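Local coordinates for tube-forming protein in Mycobacterial Envelpe, TiME (Mycolicibacterium smegmatis, PDB 7CU9) that probably forms a tube-like secretion channel across the mycobacterial outer envelope, of which this is the soluble domain, at residues L81-A95 and K157-Q169. Numbering follows the deposited sequence.
Sequences LVKQAVGVFATVDAA and KRENVLLQAKVCQ
With its CG set between backbone N and carbonyl carbon (chi1 62°), Asn-160 turns its amide back to the opposite strand, where ND2 donates to Phe-89 O at 2.9 Å, while Phe-89 N donates to Asn-160 O at 2.8 Å. That same carbonyl oxygen lies at the edge of the Phe-89 ring, and Asn-160 OD1 accepts a hydrogen bond from Ser-3 N. Lys-166, bent at chi3 (80°), swings its CE across the facing strand's side chains, 3.7 Å from Leu-81 CD2 and 3.8 Å from Lys-83 CB. Lys-83 NZ is salt-bridged to Asp-51 OD2 and Lys-166 NZ to Asp-51 OD1. Paired backbone hydrogen bonds from Leu-81/Cys-168 to Gly-87/Leu-162 join these inner antiparallel strands of the PknH-like domain's sheet; the Cys-168–Cys-151 disulfide ties 161-169 to 150-158. Val-86 CG1 meets Val-161 CG1 at 3.9 Å on the side partly covered by helix 174-185. Past Phe-89, Ala-95 CB of helix 92-103 rests 3.5 Å from Asn-160 C, against the type II' hairpin turn. Lys-157, just before this turn, hydrogen-bonds through NZ to Glu-159 O. Two hydrogen bonds between Phe-89 and Asn-160 thus close the strand pair, and Asp-51 probably balances the charge of both buried lysines.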
# COMPACT_ATOMS: atom_id res chain seq x y z
N LEU B 81 9.58 1.43 -1.77
CA LEU B 81 10.78 0.88 -2.44
C LEU B 81 10.50 -0.59 -2.74
O LEU B 81 10.01 -1.31 -1.84
CB LEU B 81 12.03 1.05 -1.58
CG LEU B 81 13.32 0.53 -2.23
CD1 LEU B 81 14.53 1.36 -1.80
CD2 LEU B 81 13.55 -0.94 -1.91
N VAL B 82 10.79 -1.01 -3.96
CA VAL B 82 10.52 -2.39 -4.45
C VAL B 82 11.79 -2.89 -5.13
O VAL B 82 12.33 -2.18 -6.00
CB VAL B 82 9.31 -2.43 -5.39
CG1 VAL B 82 9.08 -3.82 -5.95
CG2 VAL B 82 8.07 -1.91 -4.69
N LYS B 83 12.24 -4.08 -4.77
CA LYS B 83 13.44 -4.68 -5.38
C LYS B 83 13.08 -6.07 -5.89
O LYS B 83 12.25 -6.76 -5.27
CB LYS B 83 14.60 -4.68 -4.39
CG LYS B 83 15.97 -4.98 -4.98
CD LYS B 83 17.06 -4.72 -3.99
CE LYS B 83 18.44 -5.02 -4.52
NZ LYS B 83 19.48 -4.54 -3.58
N GLN B 84 13.70 -6.45 -7.00
CA GLN B 84 13.52 -7.77 -7.64
C GLN B 84 14.90 -8.32 -8.03
O GLN B 84 15.76 -7.52 -8.44
CB GLN B 84 12.69 -7.63 -8.91
CG GLN B 84 11.28 -7.15 -8.66
CD GLN B 84 10.64 -6.80 -9.98
OE1 GLN B 84 10.28 -7.68 -10.77
NE2 GLN B 84 10.56 -5.51 -10.27
N ALA B 85 15.08 -9.63 -7.92
CA ALA B 85 16.29 -10.33 -8.41
C ALA B 85 15.85 -11.67 -8.97
O ALA B 85 15.07 -12.36 -8.32
CB ALA B 85 17.30 -10.49 -7.30
N VAL B 86 16.33 -12.00 -10.17
CA VAL B 86 16.00 -13.29 -10.84
C VAL B 86 17.31 -13.90 -11.32
O VAL B 86 18.04 -13.24 -12.08
CB VAL B 86 15.01 -13.10 -12.00
CG1 VAL B 86 14.68 -14.43 -12.65
CG2 VAL B 86 13.74 -12.40 -11.55
N GLY B 87 17.58 -15.13 -10.89
CA GLY B 87 18.73 -15.92 -11.34
C GLY B 87 18.27 -17.18 -12.02
O GLY B 87 17.47 -17.93 -11.43
N VAL B 88 18.77 -17.44 -13.23
CA VAL B 88 18.52 -18.72 -13.95
C VAL B 88 19.80 -19.54 -13.85
O VAL B 88 20.87 -19.02 -14.23
CB VAL B 88 18.11 -18.50 -15.41
CG1 VAL B 88 17.90 -19.83 -16.12
CG2 VAL B 88 16.87 -17.62 -15.51
N PHE B 89 19.69 -20.76 -13.35
CA PHE B 89 20.83 -21.69 -13.18
C PHE B 89 20.77 -22.77 -14.26
O PHE B 89 19.70 -23.05 -14.80
CB PHE B 89 20.80 -22.28 -11.77
CG PHE B 89 21.03 -21.23 -10.71
CD1 PHE B 89 19.98 -20.45 -10.26
CD2 PHE B 89 22.30 -21.01 -10.19
CE1 PHE B 89 20.19 -19.48 -9.29
CE2 PHE B 89 22.51 -20.03 -9.23
CZ PHE B 89 21.45 -19.27 -8.78
N ALA B 90 21.92 -23.37 -14.56
CA ALA B 90 22.03 -24.43 -15.59
C ALA B 90 21.22 -25.66 -15.18
O ALA B 90 20.78 -26.41 -16.07
CB ALA B 90 23.47 -24.77 -15.82
N THR B 91 21.04 -25.89 -13.87
CA THR B 91 20.36 -27.10 -13.35
C THR B 91 19.40 -26.73 -12.22
O THR B 91 19.62 -25.71 -11.55
CB THR B 91 21.37 -28.14 -12.83
OG1 THR B 91 22.01 -27.61 -11.67
CG2 THR B 91 22.42 -28.49 -13.86
N VAL B 92 18.39 -27.56 -12.03
CA VAL B 92 17.42 -27.40 -10.90
C VAL B 92 18.18 -27.56 -9.58
O VAL B 92 17.89 -26.79 -8.64
CB VAL B 92 16.22 -28.35 -11.02
CG1 VAL B 92 15.41 -28.05 -12.27
CG2 VAL B 92 16.62 -29.82 -10.99
N ASP B 93 19.15 -28.48 -9.50
CA ASP B 93 19.94 -28.67 -8.25
C ASP B 93 20.76 -27.41 -7.92
O ASP B 93 20.88 -27.09 -6.73
CB ASP B 93 20.82 -29.92 -8.32
CG ASP B 93 20.04 -31.22 -8.18
OD1 ASP B 93 18.83 -31.16 -7.88
OD2 ASP B 93 20.66 -32.28 -8.38
N ALA B 94 21.30 -26.70 -8.91
CA ALA B 94 22.08 -25.47 -8.67
C ALA B 94 21.15 -24.38 -8.11
O ALA B 94 21.58 -23.64 -7.21
CB ALA B 94 22.78 -25.01 -9.92
N ALA B 95 19.93 -24.28 -8.62
CA ALA B 95 18.91 -23.35 -8.08
C ALA B 95 18.60 -23.73 -6.63
O ALA B 95 18.46 -22.83 -5.79
CB ALA B 95 17.67 -23.35 -8.93
N LYS B 157 12.08 -20.70 -5.16
CA LYS B 157 12.84 -21.62 -6.04
C LYS B 157 11.81 -22.28 -6.96
O LYS B 157 10.87 -22.90 -6.44
CB LYS B 157 13.63 -22.57 -5.16
CG LYS B 157 14.68 -23.40 -5.88
CD LYS B 157 14.09 -24.46 -6.75
CE LYS B 157 14.96 -25.69 -6.84
NZ LYS B 157 14.33 -26.69 -7.73
N ARG B 158 11.96 -22.12 -8.27
CA ARG B 158 11.02 -22.67 -9.27
C ARG B 158 11.87 -23.32 -10.36
O ARG B 158 12.53 -22.58 -11.09
CB ARG B 158 10.11 -21.56 -9.81
CG ARG B 158 9.26 -20.88 -8.75
CD ARG B 158 8.19 -21.82 -8.21
NE ARG B 158 7.26 -21.16 -7.30
CZ ARG B 158 7.39 -21.12 -5.97
NH1 ARG B 158 8.40 -21.68 -5.35
NH2 ARG B 158 6.46 -20.49 -5.26
N GLU B 159 11.87 -24.65 -10.43
CA GLU B 159 12.73 -25.41 -11.37
C GLU B 159 14.17 -24.93 -11.18
O GLU B 159 14.72 -25.10 -10.08
CB GLU B 159 12.21 -25.26 -12.80
CG GLU B 159 10.88 -25.95 -13.07
CD GLU B 159 11.00 -27.41 -13.47
OE1 GLU B 159 12.06 -28.01 -13.22
OE2 GLU B 159 10.02 -27.95 -14.02
N ASN B 160 14.77 -24.33 -12.21
CA ASN B 160 16.18 -23.88 -12.22
C ASN B 160 16.28 -22.37 -11.95
O ASN B 160 17.34 -21.80 -12.23
CB ASN B 160 16.84 -24.22 -13.55
CG ASN B 160 16.18 -23.52 -14.72
OD1 ASN B 160 14.97 -23.28 -14.71
ND2 ASN B 160 16.96 -23.22 -15.74
N VAL B 161 15.24 -21.76 -11.40
CA VAL B 161 15.22 -20.29 -11.16
C VAL B 161 15.14 -20.03 -9.65
O VAL B 161 14.34 -20.69 -8.97
CB VAL B 161 14.06 -19.62 -11.91
CG1 VAL B 161 13.95 -18.14 -11.56
CG2 VAL B 161 14.19 -19.81 -13.41
N LEU B 162 15.95 -19.10 -9.17
CA LEU B 162 15.75 -18.48 -7.84
C LEU B 162 15.30 -17.05 -8.07
O LEU B 162 16.02 -16.28 -8.75
CB LEU B 162 17.03 -18.54 -7.01
CG LEU B 162 16.87 -18.06 -5.57
CD1 LEU B 162 15.96 -18.99 -4.78
CD2 LEU B 162 18.21 -17.91 -4.87
N LEU B 163 14.13 -16.69 -7.55
CA LEU B 163 13.67 -15.29 -7.63
C LEU B 163 13.47 -14.75 -6.22
O LEU B 163 13.16 -15.51 -5.28
CB LEU B 163 12.43 -15.18 -8.52
CG LEU B 163 11.14 -15.78 -7.97
CD1 LEU B 163 10.39 -14.78 -7.11
CD2 LEU B 163 10.24 -16.26 -9.10
N GLN B 164 13.70 -13.45 -6.08
CA GLN B 164 13.50 -12.74 -4.80
C GLN B 164 12.78 -11.44 -5.11
O GLN B 164 13.04 -10.83 -6.16
CB GLN B 164 14.84 -12.48 -4.11
CG GLN B 164 15.57 -13.75 -3.71
CD GLN B 164 16.78 -13.39 -2.89
OE1 GLN B 164 17.72 -12.76 -3.38
NE2 GLN B 164 16.76 -13.75 -1.61
N ALA B 165 11.89 -11.05 -4.22
CA ALA B 165 11.22 -9.74 -4.29
C ALA B 165 11.11 -9.17 -2.88
O ALA B 165 11.02 -9.94 -1.91
CB ALA B 165 9.87 -9.86 -4.95
N LYS B 166 11.15 -7.85 -2.80
CA LYS B 166 11.12 -7.09 -1.53
C LYS B 166 10.23 -5.87 -1.76
O LYS B 166 10.47 -5.16 -2.75
CB LYS B 166 12.55 -6.71 -1.14
CG LYS B 166 12.69 -5.81 0.08
CD LYS B 166 14.12 -5.39 0.31
CE LYS B 166 14.56 -4.26 -0.59
NZ LYS B 166 15.95 -3.83 -0.32
N VAL B 167 9.24 -5.67 -0.90
CA VAL B 167 8.38 -4.45 -0.91
C VAL B 167 8.53 -3.77 0.44
O VAL B 167 8.21 -4.41 1.46
CB VAL B 167 6.92 -4.78 -1.24
CG1 VAL B 167 6.04 -3.56 -1.08
CG2 VAL B 167 6.79 -5.36 -2.65
N CYS B 168 9.03 -2.53 0.43
CA CYS B 168 9.30 -1.71 1.64
C CYS B 168 8.30 -0.56 1.67
O CYS B 168 8.10 0.10 0.63
CB CYS B 168 10.71 -1.15 1.63
SG CYS B 168 12.02 -2.40 1.63
N GLN B 169 7.69 -0.33 2.82
CA GLN B 169 6.64 0.69 3.00
C GLN B 169 6.20 0.68 4.46
O GLN B 169 6.50 -0.28 5.18
CB GLN B 169 5.43 0.42 2.10
CG GLN B 169 4.92 -1.02 2.16
CD GLN B 169 3.62 -1.19 1.43
OE1 GLN B 169 3.58 -1.35 0.22
NE2 GLN B 169 2.52 -1.16 2.18